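Local coordinates for protein beta-1,4-galactanase (Humicola insolens, PDB 1HJQ) that hydrolyses beta-1,4-galactosidic linkages in type I arabinogalactans, as a family 53 glycoside hydrolase of clan GH-A with a TIM-barrel fold, at residues Y295-W300 with A304-S309; T246-S251 with T274-S279. All blocks are in the same frame, centred on the assembly; numbering follows the deposited sequence.

Contact 1: residues Y295-W300 with A304-S309; sequences YWEPAW and ANLGSS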
ATOM      1  N   TYR A 295      -6.793  -3.592  -1.780  1.00 15.02           N
ATOM      2  CA  TYR A 295      -7.783  -2.537  -1.929  1.00 14.66           C
ATOM      3  C   TYR A 295      -7.489  -1.537  -0.809  1.00 14.52           C
ATOM      4  O   TYR A 295      -7.283  -1.932   0.343  1.00 14.48           O
ATOM      5  CB  TYR A 295      -9.188  -3.108  -1.756  1.00 14.31           C
ATOM      6  CG  TYR A 295     -10.266  -2.197  -2.286  1.00 13.07           C
ATOM      7  CD1 TYR A 295     -10.767  -2.353  -3.581  1.00 12.31           C
ATOM      8  CD2 TYR A 295     -10.760  -1.154  -1.509  1.00 11.18           C
ATOM      9  CE1 TYR A 295     -11.735  -1.483  -4.087  1.00 11.98           C
ATOM     10  CE2 TYR A 295     -11.725  -0.286  -2.003  1.00 11.68           C
ATOM     11  CZ  TYR A 295     -12.206  -0.451  -3.290  1.00 11.46           C
ATOM     12  OH  TYR A 295     -13.141   0.432  -3.773  1.00 10.62           O
ATOM     13  N   TRP A 296      -7.473  -0.248  -1.136  1.00 13.69           N
ATOM     14  CA  TRP A 296      -7.158   0.763  -0.133  1.00 13.72           C
ATOM     15  C   TRP A 296      -8.342   1.342   0.635  1.00 13.33           C
ATOM     16  O   TRP A 296      -9.266   1.902   0.046  1.00 12.68           O
ATOM     17  CB  TRP A 296      -6.367   1.913  -0.768  1.00 13.92           C
ATOM     18  CG  TRP A 296      -5.731   2.804   0.251  1.00 14.03           C
ATOM     19  CD1 TRP A 296      -4.729   2.467   1.120  1.00 14.97           C
ATOM     20  CD2 TRP A 296      -6.086   4.155   0.555  1.00 14.44           C
ATOM     21  NE1 TRP A 296      -4.444   3.525   1.950  1.00 14.36           N
ATOM     22  CE2 TRP A 296      -5.263   4.574   1.625  1.00 14.52           C
ATOM     23  CE3 TRP A 296      -7.024   5.055   0.030  1.00 15.52           C
ATOM     24  CZ2 TRP A 296      -5.351   5.853   2.182  1.00 14.67           C
ATOM     25  CZ3 TRP A 296      -7.110   6.334   0.585  1.00 14.68           C
ATOM     26  CH2 TRP A 296      -6.278   6.715   1.650  1.00 14.99           C
ATOM     27  N   GLU A 297      -8.283   1.199   1.960  1.00 13.79           N
ATOM     28  CA  GLU A 297      -9.294   1.709   2.887  1.00 13.83           C
ATOM     29  C   GLU A 297     -10.742   1.436   2.511  1.00 14.09           C
ATOM     30  O   GLU A 297     -11.549   2.356   2.373  1.00 12.40           O
ATOM     31  CB  GLU A 297      -9.077   3.204   3.086  1.00 14.67           C
ATOM     32  CG  GLU A 297      -7.813   3.518   3.872  1.00 15.49           C
ATOM     33  CD  GLU A 297      -7.965   3.207   5.346  1.00 15.50           C
ATOM     34  OE1 GLU A 297      -9.001   2.624   5.730  1.00 14.57           O
ATOM     35  OE2 GLU A 297      -7.049   3.547   6.121  1.00 16.27           O
ATOM     36  N   PRO A 298     -11.101   0.151   2.375  1.00 15.24           N
ATOM     37  CA  PRO A 298     -12.465  -0.229   2.014  1.00 15.50           C
ATOM     38  C   PRO A 298     -13.497   0.092   3.089  1.00 15.50           C
ATOM     39  O   PRO A 298     -14.685   0.208   2.790  1.00 15.98           O
ATOM     40  CB  PRO A 298     -12.348  -1.732   1.784  1.00 15.32           C
ATOM     41  CG  PRO A 298     -11.341  -2.126   2.817  1.00 15.37           C
ATOM     42  CD  PRO A 298     -10.287  -1.046   2.667  1.00 15.06           C
ATOM     43  N   ALA A 299     -13.044   0.250   4.329  1.00 15.53           N
ATOM     44  CA  ALA A 299     -13.965   0.497   5.437  1.00 16.69           C
ATOM     45  C   ALA A 299     -13.941   1.873   6.083  1.00 17.04           C
ATOM     46  O   ALA A 299     -14.509   2.055   7.156  1.00 16.88           O
ATOM     47  CB  ALA A 299     -13.764  -0.574   6.510  1.00 15.91           C
ATOM     48  N   TRP A 300     -13.309   2.842   5.434  1.00 18.70           N
ATOM     49  CA  TRP A 300     -13.230   4.194   5.982  1.00 19.24           C
ATOM     50  C   TRP A 300     -14.499   4.981   5.650  1.00 19.89           C
ATOM     51  O   TRP A 300     -14.459   5.981   4.928  1.00 20.81           O
ATOM     52  CB  TRP A 300     -12.013   4.913   5.409  1.00 18.51           C
ATOM     53  CG  TRP A 300     -11.524   6.014   6.274  1.00 18.47           C
ATOM     54  CD1 TRP A 300     -12.201   6.618   7.291  1.00 19.28           C
ATOM     55  CD2 TRP A 300     -10.280   6.706   6.153  1.00 19.49           C
ATOM     56  NE1 TRP A 300     -11.460   7.650   7.811  1.00 19.63           N
ATOM     57  CE2 TRP A 300     -10.274   7.728   7.130  1.00 20.20           C
ATOM     58  CE3 TRP A 300      -9.169   6.567   5.309  1.00 18.76           C
ATOM     59  CZ2 TRP A 300      -9.197   8.613   7.286  1.00 20.04           C
ATOM     60  CZ3 TRP A 300      -8.098   7.448   5.463  1.00 19.04           C
ATOM     61  CH2 TRP A 300      -8.122   8.456   6.443  1.00 19.75           C
ATOM     62  N   ALA A 304     -15.444   8.304   2.808  1.00 20.30           N
ATOM     63  CA  ALA A 304     -15.868   7.580   1.607  1.00 19.66           C
ATOM     64  C   ALA A 304     -15.166   7.876   0.289  1.00 19.73           C
ATOM     65  O   ALA A 304     -14.828   6.952  -0.449  1.00 20.22           O
ATOM     66  CB  ALA A 304     -17.367   7.741   1.423  1.00 17.93           C
ATOM     67  N   ASN A 305     -14.958   9.148  -0.025  1.00 20.02           N
ATOM     68  CA  ASN A 305     -14.299   9.496  -1.278  1.00 19.78           C
ATOM     69  C   ASN A 305     -12.849   9.049  -1.288  1.00 19.15           C
ATOM     70  O   ASN A 305     -12.251   8.913  -2.347  1.00 20.14           O
ATOM     71  CB  ASN A 305     -14.381  11.005  -1.534  1.00 21.49           C
ATOM     72  CG  ASN A 305     -13.666  11.814  -0.487  1.00 22.75           C
ATOM     73  OD1 ASN A 305     -14.007  11.770   0.697  1.00 24.37           O
ATOM     74  ND2 ASN A 305     -12.664  12.568  -0.915  1.00 24.41           N
ATOM     75  N   LEU A 306     -12.292   8.813  -0.105  1.00 18.72           N
ATOM     76  CA  LEU A 306     -10.906   8.362   0.034  1.00 18.15           C
ATOM     77  C   LEU A 306      -9.893   9.259  -0.680  1.00 18.39           C
ATOM     78  O   LEU A 306      -8.934   8.775  -1.287  1.00 18.41           O
ATOM     79  CB  LEU A 306     -10.769   6.917  -0.458  1.00 17.07           C
ATOM     80  CG  LEU A 306     -11.545   5.874   0.367  1.00 17.86           C
ATOM     81  CD1 LEU A 306     -11.516   4.517  -0.321  1.00 16.06           C
ATOM     82  CD2 LEU A 306     -10.946   5.776   1.766  1.00 16.90           C
ATOM     83  N   GLY A 307     -10.118  10.568  -0.603  1.00 18.15           N
ATOM     84  CA  GLY A 307      -9.214  11.520  -1.218  1.00 17.59           C
ATOM     85  C   GLY A 307      -9.304  11.663  -2.723  1.00 17.53           C
ATOM     86  O   GLY A 307      -8.488  12.360  -3.321  1.00 17.14           O
ATOM     87  N   SER A 308     -10.288  11.017  -3.340  1.00 17.51           N
ATOM     88  CA  SER A 308     -10.451  11.096  -4.791  1.00 18.39           C
ATOM     89  C   SER A 308     -11.606  12.026  -5.151  1.00 18.66           C
ATOM     90  O   SER A 308     -12.272  12.587  -4.271  1.00 19.35           O
ATOM     91  CB  SER A 308     -10.729   9.710  -5.374  1.00 18.29           C
ATOM     92  OG  SER A 308     -12.060   9.315  -5.092  1.00 19.03           O
ATOM     93  N   SER A 309     -11.848  12.187  -6.446  1.00 17.98           N
ATOM     94  CA  SER A 309     -12.933  13.049  -6.880  1.00 18.37           C
ATOM     95  C   SER A 309     -14.251  12.271  -6.852  1.00 18.66           C
ATOM     96  O   SER A 309     -15.320  12.828  -7.100  1.00 18.82           O
ATOM     97  CB  SER A 309     -12.657  13.610  -8.281  1.00 16.87           C
ATOM     98  OG  SER A 309     -12.615  12.583  -9.255  1.00 16.73           O
TER
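Leu306 pushes its isobutyl end against the chain that leaves the last barrel strand, reaching Trp296, Glu297 and Trp300 together. Its CD2 lies 3.4 Å from Glu297 CB and 3.9 Å from Trp300 CB, approaching the Trp300 indole obliquely. The other methyl, CD1, is 3.5 Å from Trp296 O. Closer to the backbone, Leu306 CB packs on Trp296 CZ3 at 3.8 Å, while Leu306 O sits near the plane of that indole, at its edge. The bond from CA to CB of Leu306 points toward 295-300; with CG anti to the carbonyl carbon (chi1 -65°) and chi2 extended (171°), CD1 and CD2 both lie 3.5 Å from Glu297 O.

Here the loop after the eighth barrel strand folds back on itself, with Trp296 beside Glu245, the probable nucleophile. A type I' turn from Asn305 to Ser308 presents the leucine, Asn305 O accepting from Ser308 N and, at 2.8 Å, from Ser308 OG. Opposite it, a type I turn runs from Glu297 to Trp300. Glu297 CG lies over the centre of the Trp296 ring, and the bend at chi2 (-74°) turns the carboxylate away from Leu306, to a hydrogen bond with Ser11 OG and a salt bridge with Arg47.

The contact across is thus van der Waals packing of Leu306 on strand end and turn, while the hydrogen bonds lie within the 304-309 turn or lead outside the pair.

Contact 2: residues T246-S251 with T274-S279; sequences TNWPTS and TQYIQS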
ATOM      1  N   THR A 246      -5.717   0.284  -4.819  1.00 17.59           N
ATOM      2  CA  THR A 246      -6.713   0.424  -5.869  1.00 17.13           C
ATOM      3  C   THR A 246      -8.089   0.570  -5.241  1.00 17.31           C
ATOM      4  O   THR A 246      -8.322   0.104  -4.127  1.00 17.80           O
ATOM      5  CB  THR A 246      -6.718  -0.780  -6.826  1.00 17.13           C
ATOM      6  OG1 THR A 246      -7.551  -0.477  -7.952  1.00 16.91           O
ATOM      7  CG2 THR A 246      -7.249  -2.029  -6.128  1.00 15.86           C
ATOM      8  N   ASN A 247      -8.990   1.227  -5.960  1.00 17.05           N
ATOM      9  CA  ASN A 247     -10.351   1.455  -5.494  1.00 17.31           C
ATOM     10  C   ASN A 247     -11.275   1.488  -6.700  1.00 17.10           C
ATOM     11  O   ASN A 247     -10.832   1.665  -7.831  1.00 17.45           O
ATOM     12  CB  ASN A 247     -10.478   2.819  -4.801  1.00 19.21           C
ATOM     13  CG  ASN A 247      -9.897   2.847  -3.395  1.00 20.88           C
ATOM     14  OD1 ASN A 247      -9.669   3.922  -2.839  1.00 21.59           O
ATOM     15  ND2 ASN A 247      -9.674   1.678  -2.808  1.00 20.74           N
ATOM     16  N   TRP A 248     -12.562   1.310  -6.444  1.00 16.01           N
ATOM     17  CA  TRP A 248     -13.573   1.395  -7.481  1.00 15.29           C
ATOM     18  C   TRP A 248     -14.778   1.943  -6.751  1.00 15.51           C
ATOM     19  O   TRP A 248     -15.188   1.400  -5.731  1.00 16.11           O
ATOM     20  CB  TRP A 248     -13.902   0.042  -8.096  1.00 14.94           C
ATOM     21  CG  TRP A 248     -14.912   0.193  -9.194  1.00 14.30           C
ATOM     22  CD1 TRP A 248     -16.257  -0.028  -9.110  1.00 14.49           C
ATOM     23  CD2 TRP A 248     -14.670   0.686 -10.514  1.00 13.44           C
ATOM     24  NE1 TRP A 248     -16.870   0.302 -10.296  1.00 13.62           N
ATOM     25  CE2 TRP A 248     -15.918   0.742 -11.176  1.00 13.97           C
ATOM     26  CE3 TRP A 248     -13.520   1.090 -11.204  1.00 13.74           C
ATOM     27  CZ2 TRP A 248     -16.047   1.186 -12.496  1.00 13.43           C
ATOM     28  CZ3 TRP A 248     -13.649   1.533 -12.515  1.00 12.59           C
ATOM     29  CH2 TRP A 248     -14.904   1.577 -13.146  1.00 13.81           C
ATOM     30  N   PRO A 249     -15.359   3.032  -7.260  1.00 15.22           N
ATOM     31  CA  PRO A 249     -16.516   3.634  -6.609  1.00 15.83           C
ATOM     32  C   PRO A 249     -17.871   3.004  -6.870  1.00 16.71           C
ATOM     33  O   PRO A 249     -18.104   2.422  -7.920  1.00 17.52           O
ATOM     34  CB  PRO A 249     -16.455   5.074  -7.098  1.00 15.63           C
ATOM     35  CG  PRO A 249     -15.966   4.911  -8.493  1.00 14.59           C
ATOM     36  CD  PRO A 249     -14.877   3.877  -8.365  1.00 14.93           C
ATOM     37  N   THR A 250     -18.759   3.128  -5.888  1.00 18.13           N
ATOM     38  CA  THR A 250     -20.127   2.631  -6.004  1.00 18.72           C
ATOM     39  C   THR A 250     -20.974   3.874  -6.271  1.00 19.38           C
ATOM     40  O   THR A 250     -22.180   3.791  -6.512  1.00 20.71           O
ATOM     41  CB  THR A 250     -20.613   1.996  -4.709  1.00 17.29           C
ATOM     42  OG1 THR A 250     -20.763   3.013  -3.715  1.00 17.42           O
ATOM     43  CG2 THR A 250     -19.619   0.957  -4.230  1.00 18.40           C
ATOM     44  N   SER A 251     -20.309   5.025  -6.215  1.00 19.09           N
ATOM     45  CA  SER A 251     -20.928   6.318  -6.449  1.00 18.16           C
ATOM     46  C   SER A 251     -19.840   7.293  -6.877  1.00 18.54           C
ATOM     47  O   SER A 251     -18.857   7.485  -6.161  1.00 18.71           O
ATOM     48  CB  SER A 251     -21.589   6.823  -5.168  1.00 17.69           C
ATOM     49  OG  SER A 251     -22.248   8.061  -5.380  1.00 17.56           O
ATOM     50  N   THR A 274     -16.719  -5.603  -7.684  1.00 19.60           N
ATOM     51  CA  THR A 274     -16.335  -7.002  -7.821  1.00 20.00           C
ATOM     52  C   THR A 274     -15.668  -7.196  -9.169  1.00 20.23           C
ATOM     53  O   THR A 274     -14.549  -7.697  -9.268  1.00 19.28           O
ATOM     54  CB  THR A 274     -17.572  -7.922  -7.731  1.00 21.09           C
ATOM     55  OG1 THR A 274     -18.258  -7.671  -6.496  1.00 22.59           O
ATOM     56  CG2 THR A 274     -17.161  -9.392  -7.774  1.00 21.03           C
ATOM     57  N   GLN A 275     -16.376  -6.772 -10.205  1.00 21.26           N
ATOM     58  CA  GLN A 275     -15.910  -6.870 -11.577  1.00 22.06           C
ATOM     59  C   GLN A 275     -14.529  -6.227 -11.739  1.00 22.43           C
ATOM     60  O   GLN A 275     -13.609  -6.841 -12.283  1.00 22.14           O
ATOM     61  CB  GLN A 275     -16.924  -6.172 -12.478  1.00 23.31           C
ATOM     62  CG  GLN A 275     -16.842  -6.493 -13.947  1.00 25.90           C
ATOM     63  CD  GLN A 275     -17.963  -5.819 -14.717  1.00 29.02           C
ATOM     64  OE1 GLN A 275     -19.124  -5.825 -14.282  1.00 29.80           O
ATOM     65  NE2 GLN A 275     -17.629  -5.236 -15.865  1.00 30.60           N
ATOM     66  N   TYR A 276     -14.386  -4.994 -11.254  1.00 21.72           N
ATOM     67  CA  TYR A 276     -13.123  -4.275 -11.370  1.00 21.56           C
ATOM     68  C   TYR A 276     -11.990  -4.915 -10.575  1.00 21.66           C
ATOM     69  O   TYR A 276     -10.895  -5.121 -11.098  1.00 21.37           O
ATOM     70  CB  TYR A 276     -13.284  -2.818 -10.917  1.00 20.51           C
ATOM     71  CG  TYR A 276     -12.023  -1.989 -11.075  1.00 19.79           C
ATOM     72  CD1 TYR A 276     -11.667  -1.436 -12.311  1.00 19.79           C
ATOM     73  CD2 TYR A 276     -11.186  -1.757  -9.987  1.00 19.74           C
ATOM     74  CE1 TYR A 276     -10.506  -0.664 -12.453  1.00 19.22           C
ATOM     75  CE2 TYR A 276     -10.027  -0.996 -10.115  1.00 19.66           C
ATOM     76  CZ  TYR A 276      -9.692  -0.449 -11.344  1.00 20.53           C
ATOM     77  OH  TYR A 276      -8.554   0.325 -11.440  1.00 20.52           O
ATOM     78  N   ILE A 277     -12.247  -5.210  -9.308  1.00 21.93           N
ATOM     79  CA  ILE A 277     -11.230  -5.811  -8.460  1.00 22.35           C
ATOM     80  C   ILE A 277     -10.779  -7.136  -9.042  1.00 22.74           C
ATOM     81  O   ILE A 277      -9.607  -7.490  -8.967  1.00 22.77           O
ATOM     82  CB  ILE A 277     -11.756  -6.029  -7.025  1.00 22.57           C
ATOM     83  CG1 ILE A 277     -12.081  -4.675  -6.390  1.00 21.31           C
ATOM     84  CG2 ILE A 277     -10.714  -6.775  -6.190  1.00 21.90           C
ATOM     85  CD1 ILE A 277     -12.749  -4.772  -5.041  1.00 22.39           C
ATOM     86  N   GLN A 278     -11.711  -7.862  -9.640  1.00 23.57           N
ATOM     87  CA  GLN A 278     -11.388  -9.149 -10.229  1.00 24.29           C
ATOM     88  C   GLN A 278     -10.569  -8.990 -11.509  1.00 23.26           C
ATOM     89  O   GLN A 278      -9.645  -9.762 -11.753  1.00 23.30           O
ATOM     90  CB  GLN A 278     -12.677  -9.936 -10.495  1.00 26.16           C
ATOM     91  CG  GLN A 278     -12.468 -11.362 -10.987  1.00 29.60           C
ATOM     92  CD  GLN A 278     -13.441 -12.348 -10.354  1.00 32.26           C
ATOM     93  OE1 GLN A 278     -14.650 -12.080 -10.253  1.00 33.25           O
ATOM     94  NE2 GLN A 278     -12.922 -13.502  -9.929  1.00 32.63           N
ATOM     95  N   SER A 279     -10.901  -7.988 -12.319  1.00 22.25           N
ATOM     96  CA  SER A 279     -10.167  -7.734 -13.557  1.00 21.66           C
ATOM     97  C   SER A 279      -8.717  -7.380 -13.241  1.00 21.87           C
ATOM     98  O   SER A 279      -7.788  -7.856 -13.899  1.00 22.12           O
ATOM     99  CB  SER A 279     -10.786  -6.572 -14.327  1.00 21.09           C
ATOM    100  OG  SER A 279     -12.117  -6.850 -14.693  1.00 22.46           O
TER
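Trp248 and Tyr276 bring the extended chain after strand 240-245 and a turn of helix 270-286 within 6.9 Å of each other, measured between their CA atoms. In this (beta/alpha)8 barrel the contact packs the chain leaving strand 240-245 on helix 270-286, the next long helix in sequence.

The main interaction is an offset stack: the six-membered ring of Trp248 and the phenol ring of Tyr276 have centroids 4.6 Å apart and planes inclined at 24°. Trp248 CE3 stands over one face of the phenol, displaced toward the rim. In return, Tyr276 CB makes an off-centre CH-pi contact with the five-membered ring of Trp248, 4.1 Å from its centroid. The opposite indole face carries Pro249 CD, so the ring is held between its sequence neighbour and the helix. Both aromatics have CG anti to the backbone N (chi1 -178° in Trp248 and -177° in Tyr276), extending them from their backbones into the shared interface.

At the CE2 edge of the phenol, Thr246 OG1 lies in the ring plane, 3.3 Å from Tyr276 CE2; it is hydrogen-bonded to Phe213 O. Replacing Tyr276 by an alanine would probably leave one indole face without its stacking partner and open a gap beside Thr246. Elsewhere the indole is tethered by its nitrogen, NE1 donating to Pro267 O. Within the helix, Ser279 N and OG approach Gln275 O from opposite faces of its carbonyl plane, OG at 2.8 Å.

Overall arrangement
The two contacts lie side by side, their centres 12 Å apart, around the ends of strands 240-245 and 290-296, contact 2 reaching helix 270-286. They are joined directly by probable hydrogen bonds: Tyr295 OH of contact 1 lies 2.9 Å from Trp248 N of contact 2, and Trp296 O lies 2.9 Å from Asn247 ND2. Leu306 also packs against Asn247. Each contact has one residue close to the probable nucleophile, Glu245. The side chain of Trp296 is about 4 Å from that of Glu245, and about 8 Å from that of Glu135, the probable proton donor; that of Thr246 is about 6 Å from Glu245's. Contact 2 leads outward from there to the helix.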